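Local structure of glycosyl hydrolases family 31 family protein (Aspergillus niger, 6DRU) at residues G153-H158 with N173-T178; H158-K163 with Q498-L503; V166-N171 with E196-F201; P177-M182 with S471-S476; G511-D516 with T549-M554. The protein releases alpha-xylose from the non-reducing terminal glucose of xyloglucan oligosaccharides, acting as a family 31 glycoside hydrolase. All coordinates share one frame; numbering follows the deposited sequence.

Contact 1: residues G153-H158 with N173-T178. With NAG (2-acetamido-2-deoxy-beta-D-glucopyranose), chain E.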
# COMPACT_ATOMS: atom_id res chain seq x y z
N GLY A 153 19.28 23.95 -2.85
CA GLY A 153 18.28 24.58 -3.69
C GLY A 153 17.87 25.95 -3.19
O GLY A 153 18.59 26.63 -2.45
N THR A 154 16.67 26.35 -3.60
CA THR A 154 16.13 27.66 -3.27
C THR A 154 14.95 27.54 -2.31
O THR A 154 14.21 26.56 -2.33
CB THR A 154 15.69 28.41 -4.53
OG1 THR A 154 14.64 27.68 -5.17
CG2 THR A 154 16.86 28.57 -5.48
N GLN A 155 14.78 28.58 -1.49
CA GLN A 155 13.77 28.62 -0.44
C GLN A 155 13.79 30.01 0.18
O GLN A 155 14.85 30.64 0.27
CB GLN A 155 14.02 27.54 0.62
CG GLN A 155 13.06 27.57 1.80
CD GLN A 155 13.38 26.50 2.82
OE1 GLN A 155 14.40 25.81 2.72
NE2 GLN A 155 12.51 26.34 3.81
N GLN A 156 12.62 30.48 0.61
CA GLN A 156 12.52 31.79 1.26
C GLN A 156 12.60 31.59 2.77
O GLN A 156 11.60 31.65 3.50
CB GLN A 156 11.24 32.50 0.85
CG GLN A 156 11.11 32.70 -0.64
CD GLN A 156 9.91 33.56 -1.02
OE1 GLN A 156 9.01 33.11 -1.72
NE2 GLN A 156 9.91 34.80 -0.56
N ASP A 157 13.82 31.34 3.25
CA ASP A 157 14.07 31.13 4.67
C ASP A 157 14.99 32.17 5.29
O ASP A 157 15.16 32.17 6.51
CB ASP A 157 14.66 29.73 4.92
CG ASP A 157 15.94 29.49 4.14
OD1 ASP A 157 16.34 30.36 3.34
OD2 ASP A 157 16.55 28.41 4.33
N HIS A 158 15.59 33.06 4.49
CA HIS A 158 16.48 34.11 4.98
C HIS A 158 17.73 33.53 5.64
O HIS A 158 18.28 34.11 6.58
CB HIS A 158 15.75 35.05 5.94
CG HIS A 158 16.27 36.45 5.94
ND1 HIS A 158 15.51 37.53 6.34
CD2 HIS A 158 17.48 36.95 5.60
CE1 HIS A 158 16.22 38.63 6.24
NE2 HIS A 158 17.42 38.31 5.79
N ASN A 173 5.68 26.66 -5.73
CA ASN A 173 6.06 28.03 -6.07
C ASN A 173 7.11 28.58 -5.12
O ASN A 173 6.88 28.66 -3.91
CB ASN A 173 4.81 28.91 -6.06
CG ASN A 173 4.99 30.20 -6.84
OD1 ASN A 173 6.08 30.78 -6.87
ND2 ASN A 173 3.93 30.67 -7.48
N SER A 174 8.26 28.95 -5.68
CA SER A 174 9.41 29.58 -5.01
C SER A 174 10.24 28.59 -4.19
O SER A 174 11.14 29.02 -3.46
CB SER A 174 9.00 30.74 -4.10
OG SER A 174 8.54 30.26 -2.85
N TYR A 175 9.97 27.29 -4.29
CA TYR A 175 10.60 26.28 -3.44
C TYR A 175 11.12 25.16 -4.34
O TYR A 175 10.34 24.33 -4.81
CB TYR A 175 9.61 25.76 -2.41
CG TYR A 175 10.17 24.81 -1.37
CD1 TYR A 175 10.92 25.28 -0.30
CD2 TYR A 175 9.94 23.45 -1.46
CE1 TYR A 175 11.42 24.42 0.66
CE2 TYR A 175 10.44 22.58 -0.51
CZ TYR A 175 11.18 23.07 0.54
OH TYR A 175 11.68 22.20 1.49
N ILE A 176 12.43 25.15 -4.59
CA ILE A 176 13.05 24.15 -5.45
C ILE A 176 14.05 23.34 -4.64
O ILE A 176 15.26 23.58 -4.74
CB ILE A 176 13.73 24.80 -6.67
CG1 ILE A 176 12.84 25.89 -7.27
CG2 ILE A 176 14.05 23.74 -7.72
CD1 ILE A 176 13.57 26.80 -8.22
N PRO A 177 13.60 22.36 -3.85
CA PRO A 177 14.55 21.57 -3.06
C PRO A 177 15.41 20.69 -3.95
O PRO A 177 14.90 19.91 -4.76
CB PRO A 177 13.64 20.73 -2.15
CG PRO A 177 12.36 20.64 -2.90
CD PRO A 177 12.21 21.93 -3.65
N THR A 178 16.73 20.83 -3.81
CA THR A 178 17.68 20.07 -4.62
C THR A 178 18.79 19.54 -3.72
O THR A 178 19.53 20.33 -3.12
CB THR A 178 18.26 20.94 -5.73
OG1 THR A 178 17.19 21.45 -6.54
CG2 THR A 178 19.21 20.14 -6.60
C1 NAG E . 17.99 40.90 9.17
C2 NAG E . 16.82 41.79 8.79
C3 NAG E . 15.61 41.54 9.62
C4 NAG E . 15.30 40.06 9.67
C5 NAG E . 16.53 39.31 10.15
C6 NAG E . 16.23 37.83 10.22
C7 NAG E . 17.28 43.97 7.76
C8 NAG E . 17.69 45.42 7.89
N2 NAG E . 17.20 43.15 8.91
O3 NAG E . 14.53 42.26 9.09
O4 NAG E . 14.23 39.82 10.55
O5 NAG E . 17.58 39.56 9.25
O6 NAG E . 17.16 37.11 9.44
O7 NAG E . 17.02 43.51 6.66
O HOH W 1 12.92 29.78 -5.72
O HOH W 2 9.96 29.22 -0.39
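Thr-154 and Ile-176 form an antiparallel hydrogen-bonded pair. Ile-176 N donates to Thr-154 O at 3.2 Å and weakly to Thr-154 OG1 at 3.4 Å. The return bond, Thr-154 N to Ile-176 O, is weak. Gly-153 and Pro-177 make the next, non-hydrogen-bonded pair, and Gly-153 CA lies 3.4 Å from Ile-176 O in a CA-H...O contact. Two waters add polar bridges. One bonds Thr-154 OG1 at 2.8 Å and donates weakly to Ser-174 O. The other accepts from Gln-156 N and donates to Ser-174 OG. Tyr-175 OH is hydrogen-bonded to Asp-168 O. Side chains also pack. Thr-154 OG1, set between backbone N and carbonyl carbon (chi1 62°), touches Ile-176 CG1 at 3.3 Å. The extended Gln-155 runs beside Tyr-175, with Gln-155 CD 3.6 Å from Tyr-175 CE1 and the amide plane 87° from the ring. This short antiparallel pairing opens strand 176-183 close to the glycosidase active site: Asn-173 OD1 is hydrogen-bonded to the backbone N of Asp-487, the proton donor.

Contact 2: residues H158-K163 with Q498-L503. With NAG (2-acetamido-2-deoxy-beta-D-glucopyranose), chain E.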
# COMPACT_ATOMS: atom_id res chain seq x y z
N HIS A 158 15.59 33.06 4.49
CA HIS A 158 16.48 34.11 4.98
C HIS A 158 17.73 33.53 5.64
O HIS A 158 18.28 34.11 6.58
CB HIS A 158 15.75 35.05 5.94
CG HIS A 158 16.27 36.45 5.94
ND1 HIS A 158 15.51 37.53 6.34
CD2 HIS A 158 17.48 36.95 5.60
CE1 HIS A 158 16.22 38.63 6.24
NE2 HIS A 158 17.42 38.31 5.79
N MET A 159 18.19 32.37 5.16
CA MET A 159 19.35 31.69 5.72
C MET A 159 20.24 31.18 4.60
O MET A 159 19.75 30.74 3.55
CB MET A 159 18.94 30.51 6.60
CG MET A 159 17.86 30.81 7.62
SD MET A 159 17.25 29.32 8.44
CE MET A 159 18.67 28.90 9.44
N ILE A 160 21.55 31.25 4.81
CA ILE A 160 22.51 30.56 3.96
C ILE A 160 23.11 29.34 4.64
O ILE A 160 23.66 28.47 3.95
CB ILE A 160 23.62 31.50 3.46
CG1 ILE A 160 24.32 32.19 4.63
CG2 ILE A 160 23.07 32.51 2.46
CD1 ILE A 160 25.54 32.97 4.22
N ASN A 161 23.05 29.25 5.97
CA ASN A 161 23.44 28.05 6.71
C ASN A 161 22.17 27.24 6.96
O ASN A 161 21.33 27.63 7.77
CB ASN A 161 24.13 28.41 8.02
CG ASN A 161 24.54 27.19 8.82
OD1 ASN A 161 24.65 26.09 8.28
ND2 ASN A 161 24.78 27.38 10.11
N LYS A 162 22.05 26.11 6.28
CA LYS A 162 20.86 25.27 6.36
C LYS A 162 20.94 24.24 7.48
O LYS A 162 20.05 23.39 7.58
CB LYS A 162 20.61 24.57 5.02
CG LYS A 162 20.46 25.53 3.85
CD LYS A 162 19.23 26.42 4.01
CE LYS A 162 19.19 27.53 2.96
NZ LYS A 162 18.58 27.08 1.68
N LYS A 163 21.97 24.29 8.32
CA LYS A 163 22.09 23.35 9.42
C LYS A 163 20.90 23.49 10.37
O LYS A 163 20.44 24.60 10.66
CB LYS A 163 23.40 23.58 10.18
CG LYS A 163 23.61 22.68 11.39
CD LYS A 163 24.37 21.43 11.00
CE LYS A 163 24.55 20.51 12.20
NZ LYS A 163 25.10 19.18 11.79
N GLN A 498 15.18 37.56 -0.45
CA GLN A 498 15.51 37.07 -1.79
C GLN A 498 17.01 36.87 -1.96
O GLN A 498 17.43 36.00 -2.74
CB GLN A 498 15.00 38.03 -2.86
CG GLN A 498 13.49 38.20 -2.88
CD GLN A 498 12.77 36.87 -2.82
OE1 GLN A 498 12.89 36.04 -3.72
NE2 GLN A 498 12.00 36.67 -1.75
N VAL A 499 17.82 37.65 -1.26
CA VAL A 499 19.27 37.57 -1.42
C VAL A 499 19.78 36.20 -0.99
O VAL A 499 20.55 35.54 -1.71
CB VAL A 499 19.97 38.70 -0.64
CG1 VAL A 499 21.47 38.68 -0.91
CG2 VAL A 499 19.37 40.04 -1.00
N ALA A 500 19.35 35.74 0.19
CA ALA A 500 19.82 34.46 0.70
C ALA A 500 19.38 33.30 -0.18
O ALA A 500 20.08 32.28 -0.27
CB ALA A 500 19.33 34.25 2.13
N SER A 501 18.22 33.43 -0.85
CA SER A 501 17.77 32.39 -1.76
C SER A 501 18.70 32.26 -2.96
O SER A 501 19.04 31.15 -3.38
CB SER A 501 16.34 32.67 -2.22
OG SER A 501 15.80 31.57 -2.93
N GLY A 502 19.12 33.39 -3.53
CA GLY A 502 20.05 33.34 -4.65
C GLY A 502 21.43 32.87 -4.26
O GLY A 502 22.15 32.30 -5.08
N LEU A 503 21.83 33.12 -3.00
CA LEU A 503 23.12 32.62 -2.53
C LEU A 503 23.08 31.11 -2.32
O LEU A 503 24.07 30.42 -2.57
CB LEU A 503 23.52 33.34 -1.25
CG LEU A 503 23.71 34.85 -1.41
CD1 LEU A 503 24.02 35.51 -0.08
CD2 LEU A 503 24.80 35.13 -2.43
C1 NAG E . 17.99 40.90 9.17
C2 NAG E . 16.82 41.79 8.79
C3 NAG E . 15.61 41.54 9.62
C4 NAG E . 15.30 40.06 9.67
C5 NAG E . 16.53 39.31 10.15
C6 NAG E . 16.23 37.83 10.22
C7 NAG E . 17.28 43.97 7.76
C8 NAG E . 17.69 45.42 7.89
N2 NAG E . 17.20 43.15 8.91
O3 NAG E . 14.53 42.26 9.09
O4 NAG E . 14.23 39.82 10.55
O5 NAG E . 17.58 39.56 9.25
O6 NAG E . 17.16 37.11 9.44
O7 NAG E . 17.02 43.51 6.66
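Ala-500 meets the backbone of 158-163 where His-158 joins Met-159. Its CB points at the loop and lies 3.7 Å from Met-159 N and 3.9 Å from His-158 C. The two chains come close here, with His-158 CA 5.4 Å from Ala-500 CA. Ala-500 CB also touches Ile-160 CG2 at 4.1 Å, so one methyl serves three consecutive loop residues. The same CG2 passes near the carbonyl of Ala-500, whose O is hydrogen-bonded to Ser-504 OG. The helix to which this residue belongs, 492-508, links the parallel neighbouring strands 481-484 and 513-514, a beta-alpha-beta unit of the TIM barrel. One turn on from Ala-500, Leu-503 presents CB to Ile-160 CG2 at 3.8 Å, and its CD1 lies close to the same methyl. The two side chains cross obliquely. Ile-160 CG1 sits between backbone N and carbonyl carbon (chi1 55°), with CG2 anti to the carbonyl carbon. The CG2 branch carries all its side-chain contact with 498-503. No hydrogen bond joins the segments. His-158 turns its CB away from the helix. One ring face carries O6 of the NAG of a protein-linked glycan, 3.5 Å above the ring centre, while NE2 is hydrogen-bonded to Gln-641 OE1.

Contact 3: residues V166-N171 with E196-F201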
# COMPACT_ATOMS: atom_id res chain seq x y z
N VAL A 166 15.03 20.88 8.13
CA VAL A 166 14.52 19.76 7.34
C VAL A 166 13.93 20.33 6.06
O VAL A 166 13.09 21.24 6.11
CB VAL A 166 13.47 18.95 8.12
CG1 VAL A 166 12.87 17.88 7.22
CG2 VAL A 166 14.11 18.32 9.34
N ILE A 167 14.37 19.81 4.92
CA ILE A 167 13.94 20.29 3.62
C ILE A 167 13.20 19.16 2.92
O ILE A 167 13.81 18.16 2.52
CB ILE A 167 15.12 20.78 2.77
CG1 ILE A 167 15.73 22.04 3.40
CG2 ILE A 167 14.67 21.08 1.35
CD1 ILE A 167 17.22 22.15 3.20
N ASP A 168 11.89 19.32 2.77
CA ASP A 168 11.10 18.35 2.03
C ASP A 168 11.37 18.48 0.54
O ASP A 168 11.47 19.59 0.01
CB ASP A 168 9.61 18.55 2.31
CG ASP A 168 9.30 18.62 3.79
OD1 ASP A 168 9.72 17.71 4.53
OD2 ASP A 168 8.63 19.59 4.21
N MET A 169 11.50 17.35 -0.14
CA MET A 169 11.78 17.34 -1.58
C MET A 169 10.48 17.22 -2.37
O MET A 169 10.20 16.22 -3.04
CB MET A 169 12.76 16.23 -1.92
CG MET A 169 14.18 16.52 -1.47
SD MET A 169 15.37 15.43 -2.26
CE MET A 169 15.45 14.10 -1.07
N VAL A 170 9.67 18.27 -2.28
CA VAL A 170 8.43 18.40 -3.04
C VAL A 170 8.36 19.83 -3.56
O VAL A 170 8.47 20.78 -2.79
CB VAL A 170 7.19 18.04 -2.21
CG1 VAL A 170 7.23 18.71 -0.84
CG2 VAL A 170 5.92 18.42 -2.95
N ASN A 171 8.20 19.97 -4.87
CA ASN A 171 8.31 21.28 -5.51
C ASN A 171 7.00 22.05 -5.43
O ASN A 171 5.91 21.48 -5.56
CB ASN A 171 8.71 21.12 -6.98
CG ASN A 171 10.10 20.53 -7.14
OD1 ASN A 171 10.84 20.38 -6.17
ND2 ASN A 171 10.47 20.21 -8.38
N GLU A 196 10.83 11.94 -4.74
CA GLU A 196 10.51 12.85 -3.66
C GLU A 196 10.94 12.24 -2.33
O GLU A 196 11.05 11.03 -2.17
CB GLU A 196 9.01 13.15 -3.64
CG GLU A 196 8.53 13.98 -4.82
CD GLU A 196 7.12 14.51 -4.62
OE1 GLU A 196 6.41 14.01 -3.73
OE2 GLU A 196 6.72 15.44 -5.37
N GLY A 197 11.19 13.11 -1.36
CA GLY A 197 11.65 12.64 -0.07
C GLY A 197 11.89 13.73 0.96
O GLY A 197 11.02 14.57 1.20
N ARG A 198 13.07 13.72 1.56
CA ARG A 198 13.31 14.51 2.76
C ARG A 198 14.81 14.73 2.91
O ARG A 198 15.61 13.83 2.66
CB ARG A 198 12.74 13.79 3.98
CG ARG A 198 12.63 14.62 5.24
CD ARG A 198 12.50 13.70 6.44
NE ARG A 198 11.62 12.57 6.16
CZ ARG A 198 11.71 11.38 6.74
NH1 ARG A 198 12.66 11.15 7.64
NH2 ARG A 198 10.86 10.42 6.43
N MET A 199 15.17 15.94 3.34
CA MET A 199 16.54 16.28 3.69
C MET A 199 16.56 16.66 5.17
O MET A 199 15.93 17.63 5.57
CB MET A 199 17.06 17.44 2.84
CG MET A 199 17.69 17.02 1.52
SD MET A 199 18.31 18.44 0.58
CE MET A 199 16.88 18.88 -0.39
N GLU A 200 17.29 15.88 5.97
CA GLU A 200 17.42 16.14 7.40
C GLU A 200 18.86 16.55 7.69
O GLU A 200 19.77 15.72 7.66
CB GLU A 200 17.05 14.91 8.23
CG GLU A 200 15.62 14.47 8.11
CD GLU A 200 15.31 13.28 9.01
OE1 GLU A 200 16.22 12.86 9.76
OE2 GLU A 200 14.18 12.77 8.96
N PHE A 201 19.06 17.83 7.99
CA PHE A 201 20.38 18.33 8.39
C PHE A 201 20.39 18.55 9.91
O PHE A 201 20.45 19.67 10.41
CB PHE A 201 20.72 19.60 7.62
CG PHE A 201 20.93 19.37 6.16
CD1 PHE A 201 22.07 18.74 5.70
CD2 PHE A 201 19.97 19.77 5.24
CE1 PHE A 201 22.26 18.52 4.34
CE2 PHE A 201 20.15 19.55 3.89
CZ PHE A 201 21.30 18.93 3.44
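The Phe-201 ring meets Ile-167 at its edge, with Phe-201 CE2 4.0 Å from Ile-167 CD1. The same ring packs edge-to-face with Phe-181. The guanidinium of Arg-198 has the carboxylate of Glu-200 at its edge. Its NH1 makes a 2.6 Å salt bridge to Glu-200 OE2, met on the anti side and 35° out of the carboxylate plane. Arg-198 CG also lies beside Val-166 CG1 at 3.8 Å. Val-166, Arg-198 and Glu-200 share a face of the sheet with Asp-168. The backbones are antiparallel, with axes at 167°. Ile-167 N donates to Met-199 O at 2.8 Å and Met-199 N to Ile-167 O at 2.7 Å. Met-169 N bonds Gly-197 O at 3.1 Å. Ile-167 and Met-199 share the other face. Met-199 CG is anti to its carbonyl carbon (chi1 -87°), the chain bends at chi3, and Met-199 CE touches Ile-167 CG2 (3.6 Å) and Met-169 CG (3.7 Å). The two methionines cross at about a right angle. Strand 166-168 edges a five-stranded antiparallel sheet within this chain. Its Asp-168 makes a salt bridge to Arg-205 of the second subunit. Strand 205-213 flanks 197-201, and Pro-177 and Pro-179 of strand 176-183 cover the Ile-167 and Met-199 face.

Contact 4: residues P177-M182 with S471-S476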
# COMPACT_ATOMS: atom_id res chain seq x y z
N PRO A 177 13.60 22.36 -3.85
CA PRO A 177 14.55 21.57 -3.06
C PRO A 177 15.41 20.69 -3.95
O PRO A 177 14.90 19.91 -4.76
CB PRO A 177 13.64 20.73 -2.15
CG PRO A 177 12.36 20.64 -2.90
CD PRO A 177 12.21 21.93 -3.65
N THR A 178 16.73 20.83 -3.81
CA THR A 178 17.68 20.07 -4.62
C THR A 178 18.79 19.54 -3.72
O THR A 178 19.53 20.33 -3.12
CB THR A 178 18.26 20.94 -5.73
OG1 THR A 178 17.19 21.45 -6.54
CG2 THR A 178 19.21 20.14 -6.60
N PRO A 179 18.95 18.22 -3.61
CA PRO A 179 19.92 17.65 -2.66
C PRO A 179 21.36 17.73 -3.17
O PRO A 179 22.03 16.72 -3.42
CB PRO A 179 19.43 16.21 -2.52
CG PRO A 179 18.84 15.89 -3.85
CD PRO A 179 18.22 17.17 -4.36
N VAL A 180 21.85 18.96 -3.32
CA VAL A 180 23.25 19.23 -3.63
C VAL A 180 23.71 20.30 -2.65
O VAL A 180 23.22 21.43 -2.68
CB VAL A 180 23.45 19.71 -5.08
CG1 VAL A 180 24.89 20.16 -5.30
CG2 VAL A 180 23.08 18.61 -6.06
N PHE A 181 24.64 19.94 -1.76
CA PHE A 181 25.07 20.88 -0.73
C PHE A 181 26.58 20.80 -0.53
O PHE A 181 27.21 19.78 -0.82
CB PHE A 181 24.35 20.62 0.60
CG PHE A 181 24.81 19.37 1.32
CD1 PHE A 181 25.82 19.43 2.27
CD2 PHE A 181 24.21 18.15 1.07
CE1 PHE A 181 26.23 18.29 2.94
CE2 PHE A 181 24.61 17.01 1.74
CZ PHE A 181 25.63 17.08 2.68
N MET A 182 27.14 21.90 -0.04
CA MET A 182 28.53 21.97 0.39
C MET A 182 28.57 22.07 1.91
O MET A 182 27.71 22.71 2.52
CB MET A 182 29.26 23.17 -0.21
CG MET A 182 29.33 23.18 -1.73
SD MET A 182 30.28 24.60 -2.32
CE MET A 182 29.44 25.95 -1.49
N SER A 471 11.57 26.46 -11.78
CA SER A 471 11.95 25.27 -11.04
C SER A 471 13.04 24.54 -11.81
O SER A 471 13.41 24.92 -12.92
CB SER A 471 10.74 24.36 -10.80
OG SER A 471 11.04 23.34 -9.86
N GLY A 472 13.56 23.49 -11.19
CA GLY A 472 14.64 22.73 -11.79
C GLY A 472 15.09 21.65 -10.84
O GLY A 472 14.36 21.27 -9.92
N TYR A 473 16.30 21.14 -11.06
CA TYR A 473 16.81 20.10 -10.19
C TYR A 473 18.33 20.01 -10.36
O TYR A 473 18.98 20.98 -10.76
CB TYR A 473 16.10 18.76 -10.47
CG TYR A 473 16.14 17.81 -9.30
CD1 TYR A 473 15.72 18.21 -8.04
CD2 TYR A 473 16.60 16.50 -9.46
CE1 TYR A 473 15.76 17.34 -6.96
CE2 TYR A 473 16.64 15.63 -8.39
CZ TYR A 473 16.21 16.05 -7.14
OH TYR A 473 16.25 15.19 -6.07
N ILE A 474 18.88 18.83 -10.05
CA ILE A 474 20.33 18.63 -10.11
C ILE A 474 20.82 18.86 -11.53
O ILE A 474 20.31 18.27 -12.49
CB ILE A 474 20.68 17.22 -9.61
CG1 ILE A 474 20.16 17.02 -8.18
CG2 ILE A 474 22.17 16.99 -9.66
CD1 ILE A 474 20.26 15.59 -7.69
N GLY A 475 21.83 19.71 -11.67
CA GLY A 475 22.43 19.95 -12.96
C GLY A 475 21.61 20.80 -13.91
O GLY A 475 21.87 20.78 -15.11
N SER A 476 20.62 21.54 -13.40
CA SER A 476 19.81 22.39 -14.26
C SER A 476 20.63 23.48 -14.93
O SER A 476 20.17 24.06 -15.92
CB SER A 476 18.66 23.02 -13.46
OG SER A 476 17.61 22.10 -13.26
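Ile-474 and Tyr-473 pack against Thr-178, Pro-179 and Val-180. The contact joins strand 176-183 of an eight-stranded beta sheet to a loop of the TIM-barrel domain that forms a type II beta turn from Tyr-473 to Ser-476. The close part is largely apolar. Ile-474 CG1, anti to its carbonyl carbon (chi1 -57°), touches Thr-178 CG2 at 3.6 Å and Val-180 CG2 at 3.9 Å. Pro-179 crosses the tyrosine side chain at about a right angle, with its CD 3.6 Å from Tyr-473 CE1 and 3.3 Å from Tyr-473 OH. That hydroxyl is hydrogen-bonded to Met-193 O. Pro-177 O, hydrogen-bonded to Lys-437 NZ, approaches the ring edge, 3.5 Å from Tyr-473 CE1. The looser end is at Gly-472, whose O stays 4.4 Å from Thr-178 OG1. No hydrogen bond spans the segments. Neither part is a solvent side, since all seven touching residues are buried. Within the turn Ser-476 N bonds Tyr-473 O. Tyr-473 N donates to Ser-476 OG at 2.7 Å, nearly straight at 172°, and this OG also bonds Gln-444 OE1.

Contact 5: residues G511-D516 with T549-M554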
# COMPACT_ATOMS: atom_id res chain seq x y z
N GLY A 511 23.84 29.32 -11.57
CA GLY A 511 24.36 30.67 -11.71
C GLY A 511 23.36 31.63 -12.32
O GLY A 511 23.31 32.80 -11.94
N TRP A 512 22.56 31.14 -13.27
CA TRP A 512 21.58 31.97 -13.96
C TRP A 512 20.35 32.11 -13.06
O TRP A 512 19.35 31.40 -13.19
CB TRP A 512 21.22 31.37 -15.31
CG TRP A 512 22.38 31.18 -16.27
CD1 TRP A 512 23.70 31.09 -15.95
CD2 TRP A 512 22.30 31.07 -17.69
NE1 TRP A 512 24.45 30.93 -17.09
CE2 TRP A 512 23.61 30.91 -18.17
CE3 TRP A 512 21.24 31.08 -18.61
CZ2 TRP A 512 23.90 30.76 -19.53
CZ3 TRP A 512 21.53 30.94 -19.96
CH2 TRP A 512 22.85 30.78 -20.40
N TRP A 513 20.43 33.07 -12.14
CA TRP A 513 19.39 33.30 -11.15
C TRP A 513 19.00 34.77 -11.14
O TRP A 513 19.83 35.65 -11.40
CB TRP A 513 19.86 32.87 -9.75
CG TRP A 513 18.83 33.03 -8.68
CD1 TRP A 513 17.87 32.13 -8.32
CD2 TRP A 513 18.65 34.16 -7.83
NE1 TRP A 513 17.11 32.63 -7.29
CE2 TRP A 513 17.57 33.88 -6.98
CE3 TRP A 513 19.31 35.39 -7.71
CZ2 TRP A 513 17.13 34.78 -6.01
CZ3 TRP A 513 18.86 36.29 -6.76
CH2 TRP A 513 17.79 35.98 -5.92
N THR A 514 17.73 35.03 -10.85
CA THR A 514 17.21 36.39 -10.86
C THR A 514 15.93 36.44 -10.03
O THR A 514 15.49 35.44 -9.47
CB THR A 514 16.98 36.86 -12.31
OG1 THR A 514 16.17 38.04 -12.31
CG2 THR A 514 16.32 35.75 -13.12
N VAL A 515 15.33 37.64 -9.96
CA VAL A 515 14.12 37.89 -9.19
C VAL A 515 13.16 38.72 -10.02
O VAL A 515 13.46 39.12 -11.15
CB VAL A 515 14.42 38.61 -7.85
CG1 VAL A 515 15.05 37.67 -6.85
CG2 VAL A 515 15.29 39.83 -8.09
N ASP A 516 11.99 39.00 -9.44
CA ASP A 516 11.06 39.99 -9.97
C ASP A 516 11.35 41.32 -9.29
O ASP A 516 11.14 41.47 -8.08
CB ASP A 516 9.61 39.57 -9.74
CG ASP A 516 9.19 38.43 -10.63
OD1 ASP A 516 8.04 37.96 -10.49
OD2 ASP A 516 10.02 37.96 -11.44
N THR A 549 20.27 45.33 -10.93
CA THR A 549 21.42 45.67 -11.76
C THR A 549 22.61 44.78 -11.45
O THR A 549 23.38 44.44 -12.35
CB THR A 549 21.80 47.14 -11.57
OG1 THR A 549 20.61 47.95 -11.58
CG2 THR A 549 22.73 47.60 -12.69
N PHE A 550 22.77 44.39 -10.19
CA PHE A 550 23.90 43.57 -9.77
C PHE A 550 23.45 42.15 -9.47
O PHE A 550 23.76 41.60 -8.41
CB PHE A 550 24.59 44.21 -8.57
CG PHE A 550 25.02 45.63 -8.82
CD1 PHE A 550 26.26 45.91 -9.36
CD2 PHE A 550 24.17 46.69 -8.52
CE1 PHE A 550 26.66 47.21 -9.60
CE2 PHE A 550 24.56 47.99 -8.76
CZ PHE A 550 25.81 48.25 -9.30
N LEU A 551 22.71 41.56 -10.40
CA LEU A 551 22.25 40.18 -10.36
C LEU A 551 22.59 39.53 -11.69
O LEU A 551 22.83 40.22 -12.68
CB LEU A 551 20.74 40.09 -10.10
CG LEU A 551 20.28 40.35 -8.67
CD1 LEU A 551 18.77 40.32 -8.58
CD2 LEU A 551 20.89 39.32 -7.73
N PRO A 552 22.64 38.19 -11.74
CA PRO A 552 22.98 37.52 -13.01
C PRO A 552 22.13 37.96 -14.18
O PRO A 552 22.63 38.03 -15.31
CB PRO A 552 22.79 36.04 -12.67
CG PRO A 552 23.10 35.96 -11.22
CD PRO A 552 22.54 37.23 -10.63
N PHE A 553 20.85 38.26 -13.95
CA PHE A 553 19.98 38.79 -14.98
C PHE A 553 19.12 39.90 -14.38
O PHE A 553 18.53 39.71 -13.31
CB PHE A 553 19.09 37.70 -15.59
CG PHE A 553 19.85 36.69 -16.40
CD1 PHE A 553 20.11 36.91 -17.75
CD2 PHE A 553 20.32 35.52 -15.82
CE1 PHE A 553 20.82 35.99 -18.50
CE2 PHE A 553 21.03 34.60 -16.57
CZ PHE A 553 21.28 34.83 -17.91
N MET A 554 19.07 41.04 -15.06
CA MET A 554 18.28 42.18 -14.61
C MET A 554 16.93 42.14 -15.31
O MET A 554 16.84 42.36 -16.52
CB MET A 554 19.01 43.49 -14.90
CG MET A 554 18.35 44.71 -14.30
SD MET A 554 18.98 46.26 -14.98
CE MET A 554 18.03 47.45 -14.05
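Trp-512 and Phe-553 are the aromatic pair of this contact. It lies in the TIM barrel, where strand 513-514 runs beside the loop that leads into strand 554-555. The two side chains lie at a slant, with the five-membered ring of Trp-512 and the Phe-553 ring 5.5 Å apart at their centroids and their planes at 59°. Phe-553 CZ sits 3.7 Å above one face of the indole, towards its rim. Phe-553 CE2 reaches Trp-512 CB at 3.5 Å, and that CB lies at the edge of the phenyl ring. Phe-603 packs edge-to-face with both aromatics. Trp-513 turns its CB away from the loop, with CG anti to the backbone N (chi1 -178°), yet the far rim of the indole returns. Leu-551 CD2 meets it at the edge, 3.8 Å from Trp-513 CZ3. Thr-514 and Phe-553 cross at about a right angle, with their CB atoms 4.0 Å apart. Pro-552 packs on backbone carbonyls: its CG lies 3.2 Å from Gly-511 O and its CD 3.2 Å from Trp-513 O. Val-515 also meets Leu-551 at about a right angle, and its CG2 touches Leu-551 CD1 at 3.5 Å.

How the contacts relate
Contacts 1, 2, 4 and 5 are buried. Contact 3 is only partly buried and faces the second subunit, which also reaches contacts 1 and 2. Contacts 1 and 4 share Pro-177 and Thr-178 on strand 176-183. Contacts 1 and 2 share His-158 and its glycan neighbour. Contact 3 joins this group where Pro-177 CG packs on Asp-168 O. Contact 2 meets contact 5 where Trp-513 lies against helix 492-508. The chemistry follows the place in the fold. Contacts 1 and 3 rest on antiparallel backbone bonds, with waters near the active site in the first and charged side chains in the second. Contacts 2, 4 and 5, which involve the barrel, are held by apolar packing.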